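Long-range contacts in malonyl CoA reductase (malonate semialdehyde-forming) (Sulfolobus tokodaii, PDB 2EP5), which probably reduces malonyl-CoA to malonate semialdehyde with NADPH, as a member of the aspartate-semialdehyde dehydrogenase family: residues Lys6-Gly11 and Asp79-Ala84; Ala179-Gly184 and Asp327-Gly332. All blocks are in the same frame, centred on the assembly; numbering follows the deposited sequence.

How the contacts relate
From the N terminus, the chain enters strand 5-10, passes through helix 15-24 and strand 30-36, and comes back beside its own start at strand 80-83; contact 1 closes that loop in the middle of the parallel nucleotide-binding sheet. Strand 171-178 later opens the mixed sheet of the dimerisation domain, and contact 2 closes a much longer loop when the chain leaves strand 319-326 next to residues 179-184. The two loops follow in series, neither nested nor crossed. The centres of contact 1 and contact 2 lie about 20 Å apart, and their nearest atoms about 9 Å. Helix 15-24 bridges them, its Met20 packing on contact 1 and its Met15 on contact 2.

Contact 1 of 2, residues Lys6-Gly11 and Asp79-Ala84; sequences KVSLLG and DVVLSA
Leu10 lays its CD1 methyl against Val81 CG1, 3.5 Å away, on the face of the sheet that also carries Ser8 and Ser83. Its CG, anti to the carbonyl carbon and beside the backbone N (chi1 -86°), brings that methyl to Val81, and the two side chains cross obliquely, with Leu10 CB 3.7 Å from Ser83 OG. That hydroxyl is bonded to Glu94 of helix 87-99, whose Ile93 and Leu97 cover Leu10. An alanine at Leu10 would probably open a gap between Val81 and helix 87-99, leaving Val81 CG1 without its leucine partner. Ser8 OG, 3.3 Å from Val81 CG1, is buried against both valine methyls with no polar partner. On the opposite face Leu82 slants across Leu9, its CB 4.1 Å from Leu9 CD1, and Met20 of helix 15-24 packs on both leucines. Between the faces the parallel strands bond in alternation: Ser8 N to Val80 O, Leu82 N to Ser8 O, Leu10 N to Leu82 O, and Ala84 N to Leu10 O. At the exposed end Asp79 OD2 takes Lys6 N at 2.9 Å through its anti lone pair, while Lys6 O accepts from both Asp79 N and Val80 N. Strands 5-10 and 80-83 are the central pair, first and fourth, of a parallel sheet ordered 3-2-1-4-5-6, the Rossmann fold of the NAD-binding domain.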
ATOM      1  N   LYS A   6      19.128 -19.423  32.931  1.00 30.52           N
ATOM      2  CA  LYS A   6      17.695 -19.591  32.725  1.00 30.50           C
ATOM      3  C   LYS A   6      16.920 -18.280  32.757  1.00 29.40           C
ATOM      4  O   LYS A   6      17.012 -17.514  33.714  1.00 30.45           O
ATOM      5  CB  LYS A   6      17.149 -20.562  33.769  1.00 32.53           C
ATOM      6  CG  LYS A   6      17.714 -21.965  33.611  1.00 35.47           C
ATOM      7  CD  LYS A   6      17.198 -22.915  34.673  1.00 36.46           C
ATOM      8  CE  LYS A   6      17.529 -24.356  34.307  1.00 41.11           C
ATOM      9  NZ  LYS A   6      18.972 -24.550  33.957  1.00 42.65           N
ATOM     10  N   VAL A   7      16.151 -18.026  31.705  1.00 28.35           N
ATOM     11  CA  VAL A   7      15.371 -16.797  31.625  1.00 25.24           C
ATOM     12  C   VAL A   7      13.883 -17.033  31.360  1.00 25.52           C
ATOM     13  O   VAL A   7      13.480 -18.084  30.857  1.00 24.85           O
ATOM     14  CB  VAL A   7      15.919 -15.866  30.514  1.00 25.18           C
ATOM     15  CG1 VAL A   7      17.411 -15.616  30.734  1.00 22.79           C
ATOM     16  CG2 VAL A   7      15.664 -16.478  29.130  1.00 19.67           C
ATOM     17  N   SER A   8      13.067 -16.055  31.730  1.00 24.89           N
ATOM     18  CA  SER A   8      11.634 -16.132  31.481  1.00 24.31           C
ATOM     19  C   SER A   8      11.304 -14.886  30.660  1.00 23.34           C
ATOM     20  O   SER A   8      12.086 -13.938  30.635  1.00 20.74           O
ATOM     21  CB  SER A   8      10.848 -16.130  32.791  1.00 22.87           C
ATOM     22  OG  SER A   8      10.899 -14.871  33.419  1.00 23.61           O
ATOM     23  N   LEU A   9      10.158 -14.886  29.989  1.00 24.07           N
ATOM     24  CA  LEU A   9       9.770 -13.751  29.158  1.00 23.77           C
ATOM     25  C   LEU A   9       8.337 -13.279  29.396  1.00 24.08           C
ATOM     26  O   LEU A   9       7.385 -14.041  29.202  1.00 24.19           O
ATOM     27  CB  LEU A   9       9.951 -14.112  27.681  1.00 22.15           C
ATOM     28  CG  LEU A   9       9.585 -13.047  26.636  1.00 26.12           C
ATOM     29  CD1 LEU A   9      10.506 -11.837  26.777  1.00 22.45           C
ATOM     30  CD2 LEU A   9       9.690 -13.644  25.231  1.00 21.69           C
ATOM     31  N   LEU A  10       8.197 -12.025  29.825  1.00 22.75           N
ATOM     32  CA  LEU A  10       6.889 -11.415  30.063  1.00 22.04           C
ATOM     33  C   LEU A  10       6.417 -10.757  28.760  1.00 21.63           C
ATOM     34  O   LEU A  10       7.216 -10.170  28.037  1.00 17.13           O
ATOM     35  CB  LEU A  10       6.988 -10.367  31.174  1.00 23.02           C
ATOM     36  CG  LEU A  10       6.859 -10.803  32.647  1.00 25.71           C
ATOM     37  CD1 LEU A  10       7.576 -12.125  32.910  1.00 26.05           C
ATOM     38  CD2 LEU A  10       7.417  -9.703  33.523  1.00 22.39           C
ATOM     39  N   GLY A  11       5.124 -10.856  28.465  1.00 21.41           N
ATOM     40  CA  GLY A  11       4.611 -10.281  27.235  1.00 23.12           C
ATOM     41  C   GLY A  11       5.334 -10.915  26.057  1.00 23.49           C
ATOM     42  O   GLY A  11       5.972 -10.225  25.264  1.00 23.37           O
ATOM     43  N   ASP A  79      16.701 -17.287  36.470  1.00 31.19           N
ATOM     44  CA  ASP A  79      17.876 -16.487  36.770  1.00 30.10           C
ATOM     45  C   ASP A  79      17.621 -15.016  36.477  1.00 29.49           C
ATOM     46  O   ASP A  79      18.017 -14.148  37.253  1.00 30.31           O
ATOM     47  CB  ASP A  79      19.077 -16.968  35.953  1.00 33.26           C
ATOM     48  CG  ASP A  79      19.698 -18.233  36.514  1.00 35.77           C
ATOM     49  OD1 ASP A  79      20.099 -18.225  37.701  1.00 36.99           O
ATOM     50  OD2 ASP A  79      19.787 -19.232  35.770  1.00 37.81           O
ATOM     51  N   VAL A  80      16.966 -14.742  35.353  1.00 26.82           N
ATOM     52  CA  VAL A  80      16.652 -13.373  34.957  1.00 25.24           C
ATOM     53  C   VAL A  80      15.297 -13.318  34.267  1.00 24.34           C
ATOM     54  O   VAL A  80      14.950 -14.196  33.480  1.00 26.60           O
ATOM     55  CB  VAL A  80      17.711 -12.810  33.981  1.00 26.28           C
ATOM     56  CG1 VAL A  80      17.344 -11.386  33.571  1.00 23.56           C
ATOM     57  CG2 VAL A  80      19.080 -12.841  34.629  1.00 24.19           C
ATOM     58  N   VAL A  81      14.522 -12.292  34.576  1.00 23.12           N
ATOM     59  CA  VAL A  81      13.220 -12.133  33.958  1.00 20.72           C
ATOM     60  C   VAL A  81      13.325 -11.025  32.926  1.00 21.89           C
ATOM     61  O   VAL A  81      13.742  -9.911  33.247  1.00 21.77           O
ATOM     62  CB  VAL A  81      12.151 -11.735  34.975  1.00 20.72           C
ATOM     63  CG1 VAL A  81      10.800 -11.642  34.285  1.00 19.67           C
ATOM     64  CG2 VAL A  81      12.102 -12.745  36.103  1.00 19.74           C
ATOM     65  N   LEU A  82      12.982 -11.346  31.681  1.00 20.76           N
ATOM     66  CA  LEU A  82      13.009 -10.364  30.605  1.00 20.60           C
ATOM     67  C   LEU A  82      11.562  -9.933  30.407  1.00 19.84           C
ATOM     68  O   LEU A  82      10.646 -10.731  30.588  1.00 19.50           O
ATOM     69  CB  LEU A  82      13.556 -10.983  29.319  1.00 19.98           C
ATOM     70  CG  LEU A  82      14.865 -11.768  29.422  1.00 21.66           C
ATOM     71  CD1 LEU A  82      15.367 -12.023  28.018  1.00 19.75           C
ATOM     72  CD2 LEU A  82      15.911 -11.005  30.217  1.00 19.03           C
ATOM     73  N   SER A  83      11.351  -8.678  30.033  1.00 20.57           N
ATOM     74  CA  SER A  83       9.996  -8.176  29.868  1.00 19.68           C
ATOM     75  C   SER A  83       9.747  -7.372  28.603  1.00 20.04           C
ATOM     76  O   SER A  83      10.522  -6.479  28.244  1.00 16.75           O
ATOM     77  CB  SER A  83       9.615  -7.323  31.082  1.00 20.11           C
ATOM     78  OG  SER A  83       8.273  -6.876  30.989  1.00 23.00           O
ATOM     79  N   ALA A  84       8.645  -7.703  27.938  1.00 19.99           N
ATOM     80  CA  ALA A  84       8.223  -7.021  26.726  1.00 21.89           C
ATOM     81  C   ALA A  84       6.763  -6.642  26.932  1.00 21.50           C
ATOM     82  O   ALA A  84       6.017  -6.457  25.978  1.00 22.77           O
ATOM     83  CB  ALA A  84       8.364  -7.938  25.524  1.00 23.48           C
TER

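Contact 2 of 2, residues Ala179-Gly184 and Asp327-Gly332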
ATOM      1  N   ALA A 179       7.617   3.142  11.381  1.00 20.00           N
ATOM      2  CA  ALA A 179       6.851   2.059  10.783  1.00 20.66           C
ATOM      3  C   ALA A 179       5.613   1.729  11.595  1.00 20.19           C
ATOM      4  O   ALA A 179       5.530   2.026  12.788  1.00 20.54           O
ATOM      5  CB  ALA A 179       7.728   0.820  10.648  1.00 19.70           C
ATOM      6  N   VAL A 180       4.645   1.113  10.929  1.00 20.18           N
ATOM      7  CA  VAL A 180       3.399   0.724  11.569  1.00 21.05           C
ATOM      8  C   VAL A 180       3.616  -0.287  12.700  1.00 22.34           C
ATOM      9  O   VAL A 180       2.987  -0.189  13.754  1.00 22.57           O
ATOM     10  CB  VAL A 180       2.426   0.114  10.524  1.00 20.51           C
ATOM     11  CG1 VAL A 180       1.250  -0.545  11.218  1.00 20.21           C
ATOM     12  CG2 VAL A 180       1.924   1.204   9.592  1.00 20.74           C
ATOM     13  N   SER A 181       4.504  -1.255  12.482  1.00 22.69           N
ATOM     14  CA  SER A 181       4.761  -2.284  13.485  1.00 23.47           C
ATOM     15  C   SER A 181       5.103  -1.685  14.837  1.00 23.48           C
ATOM     16  O   SER A 181       4.876  -2.314  15.864  1.00 23.73           O
ATOM     17  CB  SER A 181       5.894  -3.221  13.038  1.00 22.44           C
ATOM     18  OG  SER A 181       7.141  -2.555  12.982  1.00 21.33           O
ATOM     19  N   GLY A 182       5.648  -0.472  14.829  1.00 25.41           N
ATOM     20  CA  GLY A 182       6.004   0.195  16.072  1.00 25.20           C
ATOM     21  C   GLY A 182       4.826   0.306  17.025  1.00 26.25           C
ATOM     22  O   GLY A 182       5.003   0.501  18.220  1.00 26.69           O
ATOM     23  N   ALA A 183       3.616   0.177  16.492  1.00 27.09           N
ATOM     24  CA  ALA A 183       2.411   0.269  17.299  1.00 27.51           C
ATOM     25  C   ALA A 183       1.857  -1.125  17.539  1.00 28.55           C
ATOM     26  O   ALA A 183       0.694  -1.290  17.920  1.00 28.39           O
ATOM     27  CB  ALA A 183       1.370   1.137  16.585  1.00 23.59           C
ATOM     28  N   GLY A 184       2.701  -2.127  17.328  1.00 30.06           N
ATOM     29  CA  GLY A 184       2.259  -3.500  17.495  1.00 31.28           C
ATOM     30  C   GLY A 184       1.791  -4.032  16.152  1.00 32.68           C
ATOM     31  O   GLY A 184       1.852  -3.321  15.152  1.00 33.94           O
ATOM     32  N   ASP A 327      16.107  -1.211  12.742  1.00 20.85           N
ATOM     33  CA  ASP A 327      14.993  -2.139  12.910  1.00 20.32           C
ATOM     34  C   ASP A 327      14.442  -1.845  14.310  1.00 21.80           C
ATOM     35  O   ASP A 327      15.110  -2.114  15.316  1.00 20.02           O
ATOM     36  CB  ASP A 327      15.508  -3.577  12.836  1.00 21.20           C
ATOM     37  CG  ASP A 327      14.392  -4.607  12.854  1.00 23.09           C
ATOM     38  OD1 ASP A 327      13.373  -4.390  13.545  1.00 23.40           O
ATOM     39  OD2 ASP A 327      14.548  -5.652  12.186  1.00 23.57           O
ATOM     40  N   ASN A 328      13.239  -1.280  14.371  1.00 21.05           N
ATOM     41  CA  ASN A 328      12.612  -0.936  15.652  1.00 22.04           C
ATOM     42  C   ASN A 328      12.274  -2.158  16.514  1.00 22.56           C
ATOM     43  O   ASN A 328      12.121  -2.039  17.732  1.00 24.09           O
ATOM     44  CB  ASN A 328      11.334  -0.129  15.404  1.00 19.07           C
ATOM     45  CG  ASN A 328      10.378  -0.845  14.474  1.00 20.58           C
ATOM     46  OD1 ASN A 328      10.695  -1.075  13.301  1.00 19.85           O
ATOM     47  ND2 ASN A 328       9.209  -1.219  14.990  1.00 16.36           N
ATOM     48  N   LEU A 329      12.154  -3.325  15.888  1.00 22.31           N
ATOM     49  CA  LEU A 329      11.830  -4.555  16.614  1.00 23.07           C
ATOM     50  C   LEU A 329      13.042  -5.230  17.257  1.00 23.43           C
ATOM     51  O   LEU A 329      12.930  -5.882  18.300  1.00 22.72           O
ATOM     52  CB  LEU A 329      11.155  -5.557  15.677  1.00 22.25           C
ATOM     53  CG  LEU A 329       9.813  -5.176  15.050  1.00 21.15           C
ATOM     54  CD1 LEU A 329       9.309  -6.359  14.228  1.00 19.61           C
ATOM     55  CD2 LEU A 329       8.801  -4.819  16.144  1.00 22.39           C
ATOM     56  N   VAL A 330      14.193  -5.074  16.617  1.00 23.70           N
ATOM     57  CA  VAL A 330      15.433  -5.681  17.080  1.00 24.19           C
ATOM     58  C   VAL A 330      16.289  -4.673  17.850  1.00 24.18           C
ATOM     59  O   VAL A 330      16.343  -4.694  19.084  1.00 24.76           O
ATOM     60  CB  VAL A 330      16.217  -6.246  15.858  1.00 22.64           C
ATOM     61  CG1 VAL A 330      17.509  -6.895  16.298  1.00 21.25           C
ATOM     62  CG2 VAL A 330      15.348  -7.258  15.130  1.00 19.21           C
ATOM     63  N   ARG A 331      16.956  -3.791  17.118  1.00 24.49           N
ATOM     64  CA  ARG A 331      17.784  -2.768  17.737  1.00 23.17           C
ATOM     65  C   ARG A 331      16.937  -1.965  18.720  1.00 22.83           C
ATOM     66  O   ARG A 331      17.408  -1.566  19.784  1.00 23.47           O
ATOM     67  CB  ARG A 331      18.324  -1.812  16.678  1.00 23.41           C
ATOM     68  CG  ARG A 331      19.307  -0.801  17.230  1.00 23.98           C
ATOM     69  CD  ARG A 331      20.624  -1.497  17.461  1.00 26.77           C
ATOM     70  NE  ARG A 331      21.244  -1.135  18.722  1.00 25.36           N
ATOM     71  CZ  ARG A 331      22.407  -1.620  19.131  1.00 26.34           C
ATOM     72  NH1 ARG A 331      23.067  -2.485  18.375  1.00 25.04           N
ATOM     73  NH2 ARG A 331      22.914  -1.235  20.291  1.00 29.26           N
ATOM     74  N   GLY A 332      15.681  -1.739  18.352  1.00 20.57           N
ATOM     75  CA  GLY A 332      14.795  -0.951  19.181  1.00 20.29           C
ATOM     76  C   GLY A 332      14.072  -1.642  20.315  1.00 21.47           C
ATOM     77  O   GLY A 332      13.375  -0.971  21.071  1.00 21.59           O
TER
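Asn328 reaches across to Ser181 with its amide nitrogen, and the bond from Asn328 ND2 to Ser181 OG, 3.2 Å long, is the one hydrogen bond between the two segments. It is nearly straight, 172° at the hydrogen, and the serine oxygen lies almost in the plane of the amide. Both side chains start from the crowded position between backbone N and carbonyl carbon (chi1 55° for Asn328, 67° for Ser181), which turns their polar ends toward each other. The other end of the amide is held as well: Asn328 OD1 accepts from the backbone N of Gly243, so a bond at each end resists a flip of the group. Ser181 OG in turn is bonded to the carbonyl oxygen of Arg241. The asparagine and the serine are therefore both tied to the chain just before His244.

Leu329 adds a looser contact, its CD2 methyl 4.2 Å from Ser181 OG. Met15 of helix 15-24 touches both Leu329 and Ser181, and Met191 of the second subunit also packs on Ser181. Behind Asn328 the turn is shaped by Asp327 OD1, which accepts from Leu329 N at 2.8 Å, an Asx turn, and from Val330 N at 3.3 Å.

Measured between nearest side-chain atoms, Asn328 lies about 4 Å from Cys151, predicted to carry the acyl-thioester intermediate, and about 3 Å from His244, the predicted proton acceptor. The chemistry of the contact is consistent with a neutral, polar amide held in a set orientation beside the predicted catalytic pair, probably helping to hold the loop that leads into His244 in place.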